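Long-range contact in lamina-associated polypeptide 2 isoforms alpha/zeta (Mus musculus, PDB 2V0X), which dimerises through a long coiled-coil domain and, as a component of the nuclear lamina, probably interacts with lamin A and chromosomes: residues T127-A141 against I158-A172. The protein carries 2 engineered substitutions. Sequence-based numbering, arbitrary orientation.
Sequences TAFVAKSLQADISQA and ILNRTYDAASYLCDA
Leu169 is a knob set in a hole formed by Thr127, Val130, Ala131 and Leu134. Its two methyls part inside the hole. CD1 meets Leu134 CD2 at 3.5 Å, while CD2 reaches the methyl of Thr127. Val130 and Leu169 lie alongside each other, pointing in opposite senses. Val130 has its CG1 methyl trans to the backbone N (chi1 173°), which lays it against Leu169 CG and Ala165 CB. Its other methyl, CG2, lies 3.4 Å from Tyr168 CE2 and meets the ring obliquely.

The second branch of Leu134 points the other way along the partner helix. The Leu134 side chain crosses that of Thr162 at about a right angle, and its CD1 packs tightly, 3.4 Å from Thr162 CB. Thr162 turns its hydroxyl back to its own helix, where OG1 donates to Leu159 O. This leaves its methyl, CG2, to face Asp137 CB at 3.5 Å.

Ile158 closes the far end. Its CG2 packs on Ala141 CB at 3.7 Å and also lies against the backbone oxygen of Asp137. CD1 comes up to Gln140 NE2. Cutting this side chain back to an alanine is likely to open a gap beside Ala141 and take away the methyl that Gln140 NE2 lies against.

At the polar edge, Asp137 OD1 forms a salt bridge with Arg161 NH1 at 3.6 Å. OD1 lies at the guanidinium edge, near its plane, but the carboxylate plane is turned 77° from it. No hydrogen bond joins the two helices here.

Helices 100-146 and 152-196 run antiparallel in this region, with short-segment axes 9.2 Å apart at 156°. The second subunit packs on Ile138 and Thr162, and its Ser167 accepts a hydrogen bond from Gln135. The arrangement is an antiparallel helical hairpin with Leu169 as a knob-into-hole contact, part of the coiled-coil dimerization domain.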
loop_
_atom_site.group_PDB
_atom_site.type_symbol
_atom_site.label_atom_id
_atom_site.label_comp_id
_atom_site.label_asym_id
_atom_site.label_seq_id
_atom_site.Cartn_x
_atom_site.Cartn_y
_atom_site.Cartn_z
ATOM N N THR B 127 12.888 1.789 2.003
ATOM C CA THR B 127 13.110 2.783 0.960
ATOM C C THR B 127 13.562 4.121 1.571
ATOM O O THR B 127 14.479 4.744 1.044
ATOM C CB THR B 127 11.851 2.966 0.077
ATOM O OG1 THR B 127 11.581 1.734 -0.602
ATOM C CG2 THR B 127 12.073 4.039 -0.984
ATOM N N ALA B 128 12.961 4.537 2.691
ATOM C CA ALA B 128 13.360 5.792 3.319
ATOM C C ALA B 128 14.819 5.686 3.776
ATOM O O ALA B 128 15.631 6.565 3.473
ATOM C CB ALA B 128 12.432 6.146 4.507
ATOM N N PHE B 129 15.160 4.564 4.414
ATOM C CA PHE B 129 16.519 4.330 4.880
ATOM C C PHE B 129 17.535 4.398 3.733
ATOM O O PHE B 129 18.533 5.091 3.828
ATOM C CB PHE B 129 16.637 2.970 5.578
ATOM C CG PHE B 129 18.056 2.578 5.882
ATOM C CD1 PHE B 129 18.750 3.192 6.912
ATOM C CD2 PHE B 129 18.719 1.643 5.088
ATOM C CE1 PHE B 129 20.092 2.887 7.148
ATOM C CE2 PHE B 129 20.058 1.327 5.308
ATOM C CZ PHE B 129 20.748 1.948 6.338
ATOM N N VAL B 130 17.294 3.637 2.678
ATOM C CA VAL B 130 18.174 3.628 1.512
ATOM C C VAL B 130 18.242 5.021 0.831
ATOM O O VAL B 130 19.314 5.474 0.470
ATOM C CB VAL B 130 17.743 2.522 0.498
ATOM C CG1 VAL B 130 18.548 2.612 -0.799
ATOM C CG2 VAL B 130 17.958 1.116 1.128
ATOM N N ALA B 131 17.112 5.705 0.684
ATOM C CA ALA B 131 17.104 7.038 0.058
ATOM C C ALA B 131 17.990 8.022 0.833
ATOM O O ALA B 131 18.800 8.748 0.256
ATOM C CB ALA B 131 15.700 7.574 -0.042
ATOM N N LYS B 132 17.876 7.981 2.145
ATOM C CA LYS B 132 18.654 8.854 3.012
ATOM C C LYS B 132 20.150 8.484 2.947
ATOM O O LYS B 132 21.007 9.368 2.883
ATOM C CB LYS B 132 18.125 8.752 4.450
ATOM C CG LYS B 132 18.466 9.939 5.365
ATOM C CD LYS B 132 17.791 11.226 4.878
ATOM C CE LYS B 132 17.984 12.389 5.848
ATOM N NZ LYS B 132 17.246 12.196 7.132
ATOM N N SER B 133 20.460 7.190 2.936
ATOM C CA SER B 133 21.850 6.745 2.865
ATOM C C SER B 133 22.452 7.205 1.550
ATOM O O SER B 133 23.582 7.689 1.506
ATOM C CB SER B 133 21.949 5.217 2.953
ATOM O OG SER B 133 21.470 4.760 4.204
ATOM N N LEU B 134 21.677 7.045 0.485
ATOM C CA LEU B 134 22.086 7.431 -0.848
ATOM C C LEU B 134 22.418 8.925 -0.914
ATOM O O LEU B 134 23.403 9.321 -1.561
ATOM C CB LEU B 134 20.978 7.071 -1.835
ATOM C CG LEU B 134 20.880 7.679 -3.231
ATOM C CD1 LEU B 134 22.069 7.345 -4.083
ATOM C CD2 LEU B 134 19.605 7.156 -3.867
ATOM N N GLN B 135 21.632 9.756 -0.231
ATOM C CA GLN B 135 21.925 11.178 -0.286
ATOM C C GLN B 135 23.176 11.582 0.485
ATOM O O GLN B 135 23.887 12.479 0.055
ATOM C CB GLN B 135 20.710 12.075 -0.008
ATOM C CG GLN B 135 20.135 12.136 1.379
ATOM C CD GLN B 135 18.912 13.073 1.433
ATOM O OE1 GLN B 135 17.901 12.760 2.048
ATOM N NE2 GLN B 135 19.007 14.207 0.757
ATOM N N ALA B 136 23.473 10.883 1.574
ATOM C CA ALA B 136 24.676 11.161 2.349
ATOM C C ALA B 136 25.899 10.754 1.493
ATOM O O ALA B 136 26.919 11.448 1.467
ATOM C CB ALA B 136 24.657 10.379 3.653
ATOM N N ASP B 137 25.774 9.651 0.765
ATOM C CA ASP B 137 26.858 9.193 -0.098
ATOM C C ASP B 137 27.107 10.151 -1.268
ATOM O O ASP B 137 28.261 10.424 -1.615
ATOM C CB ASP B 137 26.573 7.790 -0.636
ATOM C CG ASP B 137 26.814 6.694 0.402
ATOM O OD1 ASP B 137 27.333 6.988 1.502
ATOM O OD2 ASP B 137 26.483 5.526 0.108
ATOM N N ILE B 138 26.029 10.631 -1.891
ATOM C CA ILE B 138 26.141 11.563 -3.011
ATOM C C ILE B 138 26.928 12.794 -2.573
ATOM O O ILE B 138 27.839 13.230 -3.277
ATOM C CB ILE B 138 24.754 12.004 -3.556
ATOM C CG1 ILE B 138 24.103 10.851 -4.326
ATOM C CG2 ILE B 138 24.896 13.232 -4.473
ATOM C CD1 ILE B 138 22.630 11.050 -4.591
ATOM N N SER B 139 26.591 13.344 -1.411
ATOM C CA SER B 139 27.313 14.505 -0.935
ATOM C C SER B 139 28.769 14.137 -0.632
ATOM O O SER B 139 29.670 14.929 -0.887
ATOM C CB SER B 139 26.634 15.113 0.293
ATOM O OG SER B 139 26.364 14.128 1.265
ATOM N N GLN B 140 29.006 12.920 -0.140
ATOM C CA GLN B 140 30.375 12.501 0.166
ATOM C C GLN B 140 31.221 12.493 -1.104
ATOM O O GLN B 140 32.371 12.934 -1.097
ATOM C CB GLN B 140 30.417 11.121 0.819
ATOM C CG GLN B 140 31.744 10.854 1.518
ATOM C CD GLN B 140 31.890 9.431 2.004
ATOM O OE1 GLN B 140 30.961 8.846 2.558
ATOM N NE2 GLN B 140 33.068 8.862 1.798
ATOM N N ALA B 141 30.636 12.002 -2.190
ATOM C CA ALA B 141 31.300 11.938 -3.483
ATOM C C ALA B 141 31.539 13.354 -4.006
ATOM O O ALA B 141 32.581 13.646 -4.605
ATOM C CB ALA B 141 30.445 11.165 -4.462
ATOM N N ILE B 158 32.388 5.429 -4.303
ATOM C CA ILE B 158 31.250 5.979 -3.584
ATOM C C ILE B 158 30.053 5.961 -4.528
ATOM O O ILE B 158 28.983 5.485 -4.166
ATOM C CB ILE B 158 31.526 7.414 -3.082
ATOM C CG1 ILE B 158 32.582 7.375 -1.974
ATOM C CG2 ILE B 158 30.272 8.042 -2.507
ATOM C CD1 ILE B 158 32.181 6.493 -0.807
ATOM N N LEU B 159 30.285 6.378 -5.769
ATOM C CA LEU B 159 29.251 6.432 -6.782
ATOM C C LEU B 159 28.790 5.045 -7.186
ATOM O O LEU B 159 27.657 4.869 -7.621
ATOM C CB LEU B 159 29.731 7.194 -8.021
ATOM C CG LEU B 159 29.928 8.717 -7.924
ATOM C CD1 LEU B 159 30.295 9.243 -9.305
ATOM C CD2 LEU B 159 28.661 9.419 -7.409
ATOM N N ASN B 160 29.671 4.054 -7.070
ATOM C CA ASN B 160 29.286 2.704 -7.440
ATOM C C ASN B 160 28.247 2.228 -6.414
ATOM O O ASN B 160 27.242 1.606 -6.748
ATOM C CB ASN B 160 30.513 1.793 -7.456
ATOM C CG ASN B 160 30.214 0.446 -8.058
ATOM O OD1 ASN B 160 29.691 0.350 -9.173
ATOM N ND2 ASN B 160 30.530 -0.605 -7.326
ATOM N N ARG B 161 28.451 2.623 -5.170
ATOM C CA ARG B 161 27.550 2.268 -4.097
ATOM C C ARG B 161 26.178 2.973 -4.302
ATOM O O ARG B 161 25.117 2.341 -4.176
ATOM C CB ARG B 161 28.202 2.669 -2.772
ATOM C CG ARG B 161 27.594 2.038 -1.530
ATOM C CD ARG B 161 28.153 2.695 -0.268
ATOM N NE ARG B 161 29.614 2.672 -0.241
ATOM C CZ ARG B 161 30.369 3.506 0.472
ATOM N NH1 ARG B 161 29.806 4.442 1.225
ATOM N NH2 ARG B 161 31.692 3.396 0.440
ATOM N N THR B 162 26.198 4.252 -4.683
ATOM C CA THR B 162 24.954 4.985 -4.913
ATOM C C THR B 162 24.184 4.374 -6.081
ATOM O O THR B 162 22.949 4.391 -6.109
ATOM C CB THR B 162 25.200 6.496 -5.185
ATOM O OG1 THR B 162 25.888 6.673 -6.431
ATOM C CG2 THR B 162 26.021 7.101 -4.056
ATOM N N TYR B 163 24.928 3.844 -7.047
ATOM C CA TYR B 163 24.338 3.215 -8.224
ATOM C C TYR B 163 23.508 1.979 -7.800
ATOM O O TYR B 163 22.390 1.766 -8.282
ATOM C CB TYR B 163 25.451 2.805 -9.195
ATOM C CG TYR B 163 24.949 2.305 -10.526
ATOM C CD1 TYR B 163 24.569 3.198 -11.524
ATOM C CD2 TYR B 163 24.845 0.943 -10.786
ATOM C CE1 TYR B 163 24.096 2.755 -12.748
ATOM C CE2 TYR B 163 24.368 0.486 -12.015
ATOM C CZ TYR B 163 23.996 1.401 -12.989
ATOM O OH TYR B 163 23.513 0.964 -14.203
ATOM N N ASP B 164 24.069 1.185 -6.894
ATOM C CA ASP B 164 23.416 -0.007 -6.370
ATOM C C ASP B 164 22.170 0.394 -5.569
ATOM O O ASP B 164 21.090 -0.153 -5.766
ATOM C CB ASP B 164 24.384 -0.794 -5.473
ATOM C CG ASP B 164 23.763 -2.060 -4.911
ATOM O OD1 ASP B 164 23.827 -2.262 -3.679
ATOM O OD2 ASP B 164 23.217 -2.853 -5.705
ATOM N N ALA B 165 22.328 1.363 -4.682
ATOM C CA ALA B 165 21.203 1.859 -3.890
ATOM C C ALA B 165 20.040 2.304 -4.803
ATOM O O ALA B 165 18.870 2.050 -4.492
ATOM C CB ALA B 165 21.656 3.008 -2.984
ATOM N N ALA B 166 20.359 2.925 -5.944
ATOM C CA ALA B 166 19.323 3.380 -6.883
ATOM C C ALA B 166 18.597 2.197 -7.517
ATOM O O ALA B 166 17.380 2.240 -7.688
ATOM C CB ALA B 166 19.907 4.301 -7.978
ATOM N N SER B 167 19.323 1.133 -7.850
ATOM C CA SER B 167 18.656 -0.027 -8.433
ATOM C C SER B 167 17.823 -0.725 -7.343
ATOM O O SER B 167 16.754 -1.244 -7.621
ATOM C CB SER B 167 19.657 -0.994 -9.069
ATOM O OG SER B 167 20.715 -1.244 -8.180
ATOM N N TYR B 168 18.305 -0.693 -6.107
ATOM C CA TYR B 168 17.589 -1.284 -4.978
ATOM C C TYR B 168 16.245 -0.554 -4.869
ATOM O O TYR B 168 15.190 -1.172 -4.732
ATOM C CB TYR B 168 18.381 -1.082 -3.684
ATOM C CG TYR B 168 17.642 -1.506 -2.427
ATOM C CD1 TYR B 168 17.848 -2.763 -1.852
ATOM C CD2 TYR B 168 16.737 -0.649 -1.812
ATOM C CE1 TYR B 168 17.166 -3.142 -0.689
ATOM C CE2 TYR B 168 16.058 -1.017 -0.669
ATOM C CZ TYR B 168 16.274 -2.253 -0.107
ATOM O OH TYR B 168 15.615 -2.564 1.060
ATOM N N LEU B 169 16.299 0.769 -4.977
ATOM C CA LEU B 169 15.108 1.601 -4.896
ATOM C C LEU B 169 14.100 1.293 -6.006
ATOM O O LEU B 169 12.903 1.292 -5.763
ATOM C CB LEU B 169 15.495 3.072 -4.904
ATOM C CG LEU B 169 16.213 3.512 -3.633
ATOM C CD1 LEU B 169 16.938 4.815 -3.862
ATOM C CD2 LEU B 169 15.235 3.622 -2.474
ATOM N N CYS B 170 14.593 1.011 -7.209
ATOM C CA CYS B 170 13.716 0.673 -8.319
ATOM C C CYS B 170 13.065 -0.678 -8.009
ATOM O O CYS B 170 11.865 -0.840 -8.218
ATOM C CB CYS B 170 14.479 0.616 -9.654
ATOM S SG CYS B 170 13.365 0.641 -11.114
ATOM N N ASP B 171 13.847 -1.631 -7.487
ATOM C CA ASP B 171 13.311 -2.948 -7.116
ATOM C C ASP B 171 12.227 -2.793 -6.039
ATOM O O ASP B 171 11.141 -3.356 -6.156
ATOM C CB ASP B 171 14.415 -3.880 -6.579
ATOM C CG ASP B 171 15.404 -4.322 -7.658
ATOM O OD1 ASP B 171 15.066 -4.265 -8.864
ATOM O OD2 ASP B 171 16.528 -4.726 -7.287
ATOM N N ALA B 172 12.524 -2.018 -5.003
ATOM C CA ALA B 172 11.573 -1.772 -3.916
ATOM C C ALA B 172 10.271 -1.168 -4.463
ATOM O O ALA B 172 9.170 -1.571 -4.065
ATOM C CB ALA B 172 12.186 -0.853 -2.874
#